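Uncharacterized protein (Parabacteroides merdae ATCC 43184, PDB 4OPW) is of unknown function but probably serves in cell adhesion, with a beta-solenoid fold resembling the head domain of auto-transporter adhesins. Local coordinates at residues S85-A93 against L105-N113; A93-P104 against N113-Q124. All coordinates share one frame; numbering follows the deposited sequence.

Contact 1: S85-A93 against L105-N113; sequences SKWLKEVKA and LKGDELKIN
Lys106 swings its bent chain across to Trp87: a last torsion of 66° turns the ammonium group toward the six-membered ring, where NZ lies 3.1 Å from Trp87 CZ3. The approach is oblique to the ring, while a face of the indole carries CG of Lys86. Close by, the backbones at Leu88 and Lys106 are too far apart to bond directly, and water fills the step: one molecule accepts from Leu88 N, and a second lies 2.7 Å from Leu88 O and 3.1 Å from Lys106 O. The isobutyl group of Leu88 turns inward, its CG meeting Leu110 CD1 at 4.3 Å, with Leu105 farther along the same buried patch. Strands 90-93 and 109-113 run parallel, 4° apart, and four backbone hydrogen bonds join them, the first reaching back to Lys89 O. Lys111 and Glu90 stand side by side on the outer face. The lysine is bent at its third torsion (69°), which lays CE 3.3 Å from Glu90 OE1; the charged NZ makes only a long salt bridge, 3.7 Å, to that oxygen. In the conformer described, Lys92 NZ makes a weak bond to the other oxygen, OE2, so that both lysines can draw on one carboxylate. The Asn113 side chain lies alongside Lys92, pointing the same way. Val91 and Ile112 point to the opposite, buried face. Here, where the sheet is parallel, strand 23-27 flanks 90-94 and strand 130-136 flanks 109-114, while Tyr34 and Gln36 of strand 31-36 pack against Leu88, Leu105 and Trp87.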
loop_
_atom_site.group_PDB
_atom_site.type_symbol
_atom_site.label_atom_id
_atom_site.label_comp_id
_atom_site.label_asym_id
_atom_site.label_seq_id
_atom_site.Cartn_x
_atom_site.Cartn_y
_atom_site.Cartn_z
ATOM N N SER A 85 -8.208 2.752 -14.818
ATOM C CA SER A 85 -8.831 4.065 -14.715
ATOM C C SER A 85 -7.834 5.114 -15.157
ATOM O O SER A 85 -6.630 4.858 -15.152
ATOM C CB SER A 85 -9.313 4.337 -13.294
ATOM O OG SER A 85 -8.236 4.603 -12.414
ATOM N N LYS A 86 -8.323 6.303 -15.499
ATOM C CA LYS A 86 -7.426 7.366 -15.917
ATOM C C LYS A 86 -6.640 7.937 -14.713
ATOM O O LYS A 86 -5.485 8.348 -14.860
ATOM C CB LYS A 86 -8.237 8.460 -16.624
ATOM C CG LYS A 86 -7.386 9.568 -17.217
ATOM C CD LYS A 86 -8.172 10.473 -18.169
ATOM C CE LYS A 86 -7.322 11.670 -18.535
ATOM N NZ LYS A 86 -7.992 12.541 -19.553
ATOM N N TRP A 87 -7.294 8.012 -13.564
ATOM C CA TRP A 87 -6.740 8.592 -12.348
ATOM C C TRP A 87 -6.869 7.649 -11.157
ATOM O O TRP A 87 -7.842 6.887 -11.057
ATOM C CB TRP A 87 -7.468 9.904 -12.027
ATOM C CG TRP A 87 -7.428 10.908 -13.134
ATOM C CD1 TRP A 87 -8.443 11.237 -13.986
ATOM C CD2 TRP A 87 -6.291 11.671 -13.549
ATOM N NE1 TRP A 87 -8.016 12.189 -14.881
ATOM C CE2 TRP A 87 -6.697 12.467 -14.643
ATOM C CE3 TRP A 87 -4.957 11.754 -13.105
ATOM C CZ2 TRP A 87 -5.829 13.372 -15.278
ATOM C CZ3 TRP A 87 -4.105 12.666 -13.717
ATOM C CH2 TRP A 87 -4.534 13.438 -14.811
ATOM N N LEU A 88 -5.906 7.739 -10.226
ATOM C CA LEU A 88 -5.952 6.967 -8.984
ATOM C C LEU A 88 -5.339 7.795 -7.854
ATOM O O LEU A 88 -4.150 8.087 -7.888
ATOM C CB LEU A 88 -5.262 5.606 -9.096
ATOM C CG LEU A 88 -5.384 4.708 -7.854
ATOM C CD1 LEU A 88 -6.828 4.226 -7.649
ATOM C CD2 LEU A 88 -4.411 3.552 -7.916
ATOM N N LYS A 89 -6.155 8.184 -6.878
ATOM C CA LYS A 89 -5.645 8.999 -5.771
ATOM C C LYS A 89 -5.591 8.210 -4.456
ATOM O O LYS A 89 -4.957 8.670 -3.496
ATOM C CB LYS A 89 -6.492 10.295 -5.599
ATOM C CG LYS A 89 -7.908 10.027 -5.040
ATOM C CD LYS A 89 -8.696 11.312 -4.820
ATOM C CE LYS A 89 -10.025 11.012 -4.184
ATOM N NZ LYS A 89 -10.788 12.252 -3.911
ATOM N N GLU A 90 -6.267 7.058 -4.385
ATOM C CA GLU A 90 -6.337 6.330 -3.116
ATOM C C GLU A 90 -6.629 4.863 -3.282
ATOM O O GLU A 90 -7.427 4.471 -4.133
ATOM C CB GLU A 90 -7.468 6.962 -2.270
ATOM C CG GLU A 90 -7.716 6.403 -0.884
ATOM C CD GLU A 90 -8.945 7.074 -0.306
ATOM O OE1 GLU A 90 -8.856 8.285 -0.009
ATOM O OE2 GLU A 90 -10.030 6.451 -0.309
ATOM N N VAL A 91 -6.003 4.052 -2.418
ATOM C CA VAL A 91 -6.254 2.618 -2.338
ATOM C C VAL A 91 -6.374 2.240 -0.872
ATOM O O VAL A 91 -5.486 2.589 -0.075
ATOM C CB VAL A 91 -5.180 1.730 -3.050
ATOM C CG1 VAL A 91 -5.527 0.228 -2.945
ATOM C CG2 VAL A 91 -4.978 2.137 -4.517
ATOM N N LYS A 92 -7.464 1.536 -0.515
ATOM C CA LYS A 92 -7.671 0.993 0.825
ATOM C C LYS A 92 -7.795 -0.526 0.648
ATOM O O LYS A 92 -8.771 -0.979 0.045
ATOM C CB LYS A 92 -8.908 1.627 1.510
ATOM C CG LYS A 92 -8.880 3.149 1.546
ATOM C CD LYS A 92 -9.900 3.737 2.488
ATOM C CE LYS A 92 -9.549 5.176 2.786
ATOM N NZ LYS A 92 -10.743 6.050 2.800
ATOM N N ALA A 93 -6.797 -1.287 1.096
ATOM C CA ALA A 93 -6.788 -2.728 0.951
ATOM C C ALA A 93 -6.710 -3.390 2.326
ATOM O O ALA A 93 -5.954 -2.946 3.195
ATOM C CB ALA A 93 -5.603 -3.146 0.084
ATOM N N LEU A 105 2.331 5.264 -12.104
ATOM C CA LEU A 105 1.250 6.000 -11.452
ATOM C C LEU A 105 1.611 7.469 -11.335
ATOM O O LEU A 105 2.743 7.805 -10.967
ATOM C CB LEU A 105 0.937 5.443 -10.062
ATOM C CG LEU A 105 0.479 3.968 -9.989
ATOM C CD1 LEU A 105 0.438 3.497 -8.562
ATOM C CD2 LEU A 105 -0.865 3.773 -10.666
ATOM N N LYS A 106 0.654 8.342 -11.649
ATOM C CA LYS A 106 0.900 9.786 -11.593
ATOM C C LYS A 106 -0.285 10.481 -10.929
ATOM O O LYS A 106 -1.342 9.874 -10.774
ATOM C CB LYS A 106 1.187 10.358 -12.990
ATOM C CG LYS A 106 0.015 10.279 -13.969
ATOM C CD LYS A 106 0.324 10.976 -15.294
ATOM C CE LYS A 106 -0.828 10.831 -16.260
ATOM N NZ LYS A 106 -2.024 11.552 -15.769
ATOM N N GLY A 107 -0.099 11.725 -10.537
ATOM C CA GLY A 107 -1.158 12.508 -9.912
ATOM C C GLY A 107 -0.644 13.421 -8.833
ATOM O O GLY A 107 0.512 13.306 -8.428
ATOM N N ASP A 108 -1.499 14.325 -8.353
ATOM C CA ASP A 108 -1.127 15.251 -7.283
ATOM C C ASP A 108 -0.823 14.487 -5.992
ATOM O O ASP A 108 0.135 14.818 -5.287
ATOM C CB ASP A 108 -2.268 16.264 -7.025
ATOM C CG ASP A 108 -2.542 17.260 -8.145
ATOM O OD1 ASP A 108 -1.653 17.458 -9.006
ATOM O OD2 ASP A 108 -3.639 17.841 -8.158
ATOM N N GLU A 109 -1.654 13.463 -5.681
ATOM C CA GLU A 109 -1.510 12.700 -4.449
ATOM C C GLU A 109 -1.898 11.247 -4.626
ATOM O O GLU A 109 -2.855 10.942 -5.343
ATOM C CB GLU A 109 -2.394 13.320 -3.337
ATOM C CG GLU A 109 -1.917 14.674 -2.824
ATOM C CD GLU A 109 -2.696 15.321 -1.695
ATOM O OE1 GLU A 109 -3.198 14.584 -0.815
ATOM O OE2 GLU A 109 -2.762 16.572 -1.663
ATOM N N LEU A 110 -1.196 10.361 -3.919
ATOM C CA LEU A 110 -1.538 8.953 -3.874
ATOM C C LEU A 110 -1.449 8.517 -2.420
ATOM O O LEU A 110 -0.390 8.611 -1.795
ATOM C CB LEU A 110 -0.679 8.075 -4.798
ATOM C CG LEU A 110 -1.002 6.569 -4.761
ATOM C CD1 LEU A 110 -2.508 6.271 -5.083
ATOM C CD2 LEU A 110 -0.061 5.793 -5.659
ATOM N N LYS A 111 -2.590 8.098 -1.871
ATOM C CA LYS A 111 -2.680 7.613 -0.496
ATOM C C LYS A 111 -3.030 6.143 -0.497
ATOM O O LYS A 111 -3.990 5.733 -1.145
ATOM C CB LYS A 111 -3.726 8.440 0.282
ATOM C CG LYS A 111 -4.014 7.948 1.702
ATOM C CD LYS A 111 -4.872 8.958 2.492
ATOM C CE LYS A 111 -6.313 9.089 1.987
ATOM N NZ LYS A 111 -6.976 10.366 2.397
ATOM N N ILE A 112 -2.224 5.330 0.196
ATOM C CA ILE A 112 -2.472 3.906 0.292
ATOM C C ILE A 112 -2.525 3.474 1.746
ATOM O O ILE A 112 -1.604 3.780 2.519
ATOM C CB ILE A 112 -1.413 3.091 -0.490
ATOM C CG1 ILE A 112 -1.362 3.580 -1.968
ATOM C CG2 ILE A 112 -1.704 1.555 -0.406
ATOM C CD1 ILE A 112 -0.423 2.877 -2.837
ATOM N N ASN A 113 -3.615 2.785 2.125
ATOM C CA ASN A 113 -3.798 2.222 3.462
ATOM C C ASN A 113 -3.891 0.712 3.318
ATOM O O ASN A 113 -4.854 0.221 2.723
ATOM C CB ASN A 113 -5.043 2.804 4.150
ATOM C CG ASN A 113 -5.010 4.301 4.380
ATOM O OD1 ASN A 113 -3.953 4.947 4.387
ATOM N ND2 ASN A 113 -6.178 4.890 4.603
HETATM O O HOH W 1 -3.777 9.767 -10.474
HETATM O O HOH W 2 -2.054 7.241 -9.408
#

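Contact 2: A93-P104 against N113-Q124; sequences ASGNANFIANSP and NANSNCLVQLKQ
The ring of Phe99 meets Leu122 at its edge, CE2 lying 4.1 Å from Leu122 CD2 near the ring plane, whereas Val120 CG1 approaches Phe99 CD2 obliquely. With CG anti to the backbone N (chi1 -180°), the ring projects into the interior, where Ala101 CB also touches Leu122 CD2. At the turns the side chains of Asn96 and Asn117 cross. Asn115 to Cys118 form a type I' turn, with positive phi at Ser116 and Asn117. Ser116 grips the neighbouring turn twice: its OG accepts from Gly95 N at 2.8 Å, and its carbonyl from Asn96 N. In the conformer described, Cys118 SG touches both Ala93 CB (3.8 Å) and Ala97 CB (3.7 Å). Beyond the turns, strands 98-101 and 119-122 run parallel, 5° apart, bonded in register. On their outer face the Gln121 side chain runs alongside Ile100, its OE1 3.5 Å from Ile100 CG1. Farther on, a water bridges Asn102 OD1 and Lys123 NZ, while Asn98 ND2 is hydrogen-bonded to Asp31 OD1 of strand 31-36. Strand 31-36 lies next to 98-101 and strand 139-147 next to 119-122; Ile24, Tyr34 and Ile112 close over the buried side chains.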
loop_
_atom_site.group_PDB
_atom_site.type_symbol
_atom_site.label_atom_id
_atom_site.label_comp_id
_atom_site.label_asym_id
_atom_site.label_seq_id
_atom_site.Cartn_x
_atom_site.Cartn_y
_atom_site.Cartn_z
ATOM N N ALA A 93 -6.797 -1.287 1.096
ATOM C CA ALA A 93 -6.788 -2.728 0.951
ATOM C C ALA A 93 -6.710 -3.390 2.326
ATOM O O ALA A 93 -5.954 -2.946 3.195
ATOM C CB ALA A 93 -5.603 -3.146 0.084
ATOM N N SER A 94 -7.518 -4.447 2.523
ATOM C CA SER A 94 -7.614 -5.189 3.789
ATOM C C SER A 94 -7.851 -6.667 3.529
ATOM O O SER A 94 -8.200 -7.046 2.407
ATOM C CB SER A 94 -8.790 -4.653 4.607
ATOM O OG SER A 94 -8.628 -3.279 4.904
ATOM N N GLY A 95 -7.663 -7.474 4.561
ATOM C CA GLY A 95 -8.031 -8.883 4.564
ATOM C C GLY A 95 -7.252 -9.827 3.682
ATOM O O GLY A 95 -7.833 -10.747 3.095
ATOM N N ASN A 96 -5.922 -9.652 3.645
ATOM C CA ASN A 96 -5.004 -10.534 2.951
ATOM C C ASN A 96 -5.207 -10.502 1.420
ATOM O O ASN A 96 -4.976 -11.492 0.726
ATOM C CB ASN A 96 -5.071 -11.979 3.526
ATOM C CG ASN A 96 -3.716 -12.637 3.653
ATOM O OD1 ASN A 96 -2.770 -12.336 2.911
ATOM N ND2 ASN A 96 -3.598 -13.579 4.587
ATOM N N ALA A 97 -5.596 -9.329 0.904
ATOM C CA ALA A 97 -5.689 -9.066 -0.522
ATOM C C ALA A 97 -4.289 -8.855 -1.128
ATOM O O ALA A 97 -3.329 -8.601 -0.386
ATOM C CB ALA A 97 -6.513 -7.786 -0.733
ATOM N N ASN A 98 -4.201 -9.001 -2.444
ATOM C CA ASN A 98 -3.015 -8.695 -3.212
ATOM C C ASN A 98 -3.388 -7.522 -4.123
ATOM O O ASN A 98 -4.283 -7.673 -4.965
ATOM C CB ASN A 98 -2.532 -9.914 -4.023
ATOM C CG ASN A 98 -1.907 -11.054 -3.242
ATOM O OD1 ASN A 98 -1.387 -10.904 -2.127
ATOM N ND2 ASN A 98 -1.893 -12.232 -3.852
ATOM N N PHE A 99 -2.808 -6.334 -3.894
ATOM C CA PHE A 99 -3.025 -5.201 -4.803
ATOM C C PHE A 99 -1.755 -5.009 -5.612
ATOM O O PHE A 99 -0.685 -4.834 -5.031
ATOM C CB PHE A 99 -3.423 -3.888 -4.091
ATOM C CG PHE A 99 -3.634 -2.765 -5.083
ATOM C CD1 PHE A 99 -4.869 -2.584 -5.703
ATOM C CD2 PHE A 99 -2.596 -1.894 -5.407
ATOM C CE1 PHE A 99 -5.062 -1.552 -6.631
ATOM C CE2 PHE A 99 -2.796 -0.845 -6.317
ATOM C CZ PHE A 99 -4.020 -0.701 -6.945
ATOM N N ILE A 100 -1.861 -5.078 -6.937
ATOM C CA ILE A 100 -0.703 -4.874 -7.804
ATOM C C ILE A 100 -0.993 -3.774 -8.823
ATOM O O ILE A 100 -1.972 -3.880 -9.571
ATOM C CB ILE A 100 -0.266 -6.185 -8.540
ATOM C CG1 ILE A 100 0.148 -7.325 -7.554
ATOM C CG2 ILE A 100 0.858 -5.893 -9.537
ATOM C CD1 ILE A 100 0.399 -8.700 -8.220
ATOM N N ALA A 101 -0.130 -2.743 -8.885
ATOM C CA ALA A 101 -0.213 -1.709 -9.922
ATOM C C ALA A 101 0.811 -2.095 -11.003
ATOM O O ALA A 101 2.021 -2.139 -10.723
ATOM C CB ALA A 101 0.065 -0.329 -9.338
ATOM N N ASN A 102 0.322 -2.453 -12.200
ATOM C CA ASN A 102 1.149 -2.910 -13.334
ATOM C C ASN A 102 1.436 -1.821 -14.360
ATOM O O ASN A 102 1.723 -2.101 -15.532
ATOM C CB ASN A 102 0.486 -4.097 -14.011
ATOM C CG ASN A 102 0.656 -5.360 -13.216
ATOM O OD1 ASN A 102 1.760 -5.680 -12.761
ATOM N ND2 ASN A 102 -0.431 -6.085 -13.013
ATOM N N SER A 103 1.347 -0.581 -13.924
ATOM C CA SER A 103 1.638 0.578 -14.760
ATOM C C SER A 103 2.313 1.624 -13.924
ATOM O O SER A 103 2.136 1.608 -12.703
ATOM C CB SER A 103 0.330 1.151 -15.326
ATOM O OG SER A 103 -0.361 1.871 -14.315
ATOM N N PRO A 104 2.958 2.638 -14.542
ATOM C CA PRO A 104 3.389 3.799 -13.751
ATOM C C PRO A 104 2.149 4.500 -13.183
ATOM O O PRO A 104 1.027 4.297 -13.686
ATOM C CB PRO A 104 4.112 4.692 -14.775
ATOM C CG PRO A 104 4.401 3.814 -15.957
ATOM C CD PRO A 104 3.237 2.831 -15.980
ATOM N N ASN A 113 -3.615 2.785 2.125
ATOM C CA ASN A 113 -3.798 2.222 3.462
ATOM C C ASN A 113 -3.891 0.712 3.318
ATOM O O ASN A 113 -4.854 0.221 2.723
ATOM C CB ASN A 113 -5.043 2.804 4.150
ATOM C CG ASN A 113 -5.010 4.301 4.380
ATOM O OD1 ASN A 113 -3.953 4.947 4.387
ATOM N ND2 ASN A 113 -6.178 4.890 4.603
ATOM N N ALA A 114 -2.875 -0.016 3.810
ATOM C CA ALA A 114 -2.791 -1.463 3.685
ATOM C C ALA A 114 -2.931 -2.054 5.072
ATOM O O ALA A 114 -2.144 -1.733 5.977
ATOM C CB ALA A 114 -1.459 -1.857 3.027
ATOM N N ASN A 115 -3.988 -2.850 5.259
ATOM C CA ASN A 115 -4.287 -3.428 6.561
ATOM C C ASN A 115 -4.373 -4.933 6.523
ATOM O O ASN A 115 -4.326 -5.540 5.450
ATOM C CB ASN A 115 -5.626 -2.862 7.056
ATOM C CG ASN A 115 -5.713 -1.352 7.041
ATOM O OD1 ASN A 115 -6.591 -0.759 6.391
ATOM N ND2 ASN A 115 -4.778 -0.704 7.709
ATOM N N SER A 116 -4.508 -5.532 7.721
ATOM C CA SER A 116 -4.761 -6.944 7.958
ATOM C C SER A 116 -4.182 -7.868 6.864
ATOM O O SER A 116 -4.921 -8.423 6.034
ATOM C CB SER A 116 -6.263 -7.181 8.122
ATOM O OG SER A 116 -7.034 -6.503 7.136
ATOM N N ASN A 117 -2.839 -8.006 6.864
ATOM C CA ASN A 117 -2.044 -8.954 6.067
ATOM C C ASN A 117 -2.039 -8.771 4.552
ATOM O O ASN A 117 -1.508 -9.645 3.844
ATOM C CB ASN A 117 -2.495 -10.403 6.359
ATOM C CG ASN A 117 -2.471 -10.713 7.823
ATOM O OD1 ASN A 117 -1.416 -11.024 8.373
ATOM N ND2 ASN A 117 -3.601 -10.534 8.472
ATOM N N CYS A 118 -2.525 -7.630 4.053
ATOM C CA CYS A 118 -2.506 -7.351 2.621
ATOM C C CYS A 118 -1.082 -7.262 2.083
ATOM O O CYS A 118 -0.125 -7.112 2.853
ATOM C CB CYS A 118 -3.252 -6.060 2.332
ATOM S SG CYS A 118 -5.029 -6.271 2.238
ATOM N N LEU A 119 -0.954 -7.393 0.757
ATOM C CA LEU A 119 0.300 -7.164 0.052
ATOM C C LEU A 119 0.010 -6.139 -1.029
ATOM O O LEU A 119 -0.862 -6.360 -1.859
ATOM C CB LEU A 119 0.902 -8.462 -0.535
ATOM C CG LEU A 119 2.153 -8.295 -1.435
ATOM C CD1 LEU A 119 3.357 -7.695 -0.658
ATOM C CD2 LEU A 119 2.566 -9.622 -2.049
ATOM N N VAL A 120 0.703 -5.001 -0.996
ATOM C CA VAL A 120 0.568 -3.941 -2.007
ATOM C C VAL A 120 1.884 -3.858 -2.765
ATOM O O VAL A 120 2.930 -3.704 -2.143
ATOM C CB VAL A 120 0.178 -2.561 -1.393
ATOM C CG1 VAL A 120 0.239 -1.437 -2.449
ATOM C CG2 VAL A 120 -1.196 -2.619 -0.716
ATOM N N GLN A 121 1.845 -4.031 -4.089
ATOM C CA GLN A 121 3.038 -3.948 -4.925
ATOM C C GLN A 121 2.842 -2.902 -6.010
ATOM O O GLN A 121 1.984 -3.074 -6.884
ATOM C CB GLN A 121 3.413 -5.303 -5.556
ATOM C CG GLN A 121 3.669 -6.436 -4.551
ATOM C CD GLN A 121 3.696 -7.760 -5.267
ATOM O OE1 GLN A 121 2.686 -8.452 -5.387
ATOM N NE2 GLN A 121 4.832 -8.113 -5.794
ATOM N N LEU A 122 3.617 -1.802 -5.948
ATOM C CA LEU A 122 3.585 -0.759 -6.979
ATOM C C LEU A 122 4.802 -1.036 -7.825
ATOM O O LEU A 122 5.913 -0.729 -7.414
ATOM C CB LEU A 122 3.537 0.658 -6.385
ATOM C CG LEU A 122 2.475 0.896 -5.270
ATOM C CD1 LEU A 122 2.542 2.322 -4.755
ATOM C CD2 LEU A 122 1.035 0.516 -5.726
ATOM N N LYS A 123 4.610 -1.778 -8.925
ATOM C CA LYS A 123 5.730 -2.336 -9.698
ATOM C C LYS A 123 6.435 -1.366 -10.657
ATOM O O LYS A 123 7.548 -1.682 -11.108
ATOM C CB LYS A 123 5.268 -3.583 -10.469
ATOM C CG LYS A 123 4.877 -4.737 -9.531
ATOM C CD LYS A 123 4.768 -6.053 -10.276
ATOM C CE LYS A 123 4.540 -7.218 -9.350
ATOM N NZ LYS A 123 4.343 -8.489 -10.103
ATOM N N GLN A 124 5.803 -0.230 -11.007
ATOM C CA GLN A 124 6.416 0.737 -11.931
ATOM C C GLN A 124 6.450 2.128 -11.304
ATOM O O GLN A 124 5.833 2.352 -10.254
ATOM C CB GLN A 124 5.717 0.722 -13.289
ATOM C CG GLN A 124 6.070 -0.531 -14.107
ATOM C CD GLN A 124 5.278 -0.664 -15.385
ATOM O OE1 GLN A 124 4.530 -1.619 -15.579
ATOM N NE2 GLN A 124 5.443 0.262 -16.300
HETATM O O HOH W 3 2.587 -8.140 -12.192
HETATM O O HOH W 4 3.344 1.129 -9.987
#

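In the fold
Both contacts join the same two successive turns of the solenoid, mainly on different faces of it. Contact 1 pairs strands 90-94 and 109-114, contact 2 the following strands 98-101 and 119-122, and Ala93 and Asn113 belong to both. Each is partly buried, with an apolar inner face and a more polar outer one. The buried faces meet in the interior, where Ile112 CD1 packs on Leu122 CD1 at 3.6 Å and Val91 CG2 on Phe99 CZ at 3.9 Å, making one apolar core. The outward faces differ: contact 1 carries a network of charged side chains, contact 2 mixed aliphatic and amide groups. Contact 2, nearer the chain centre, buries more surface and includes the tight turns.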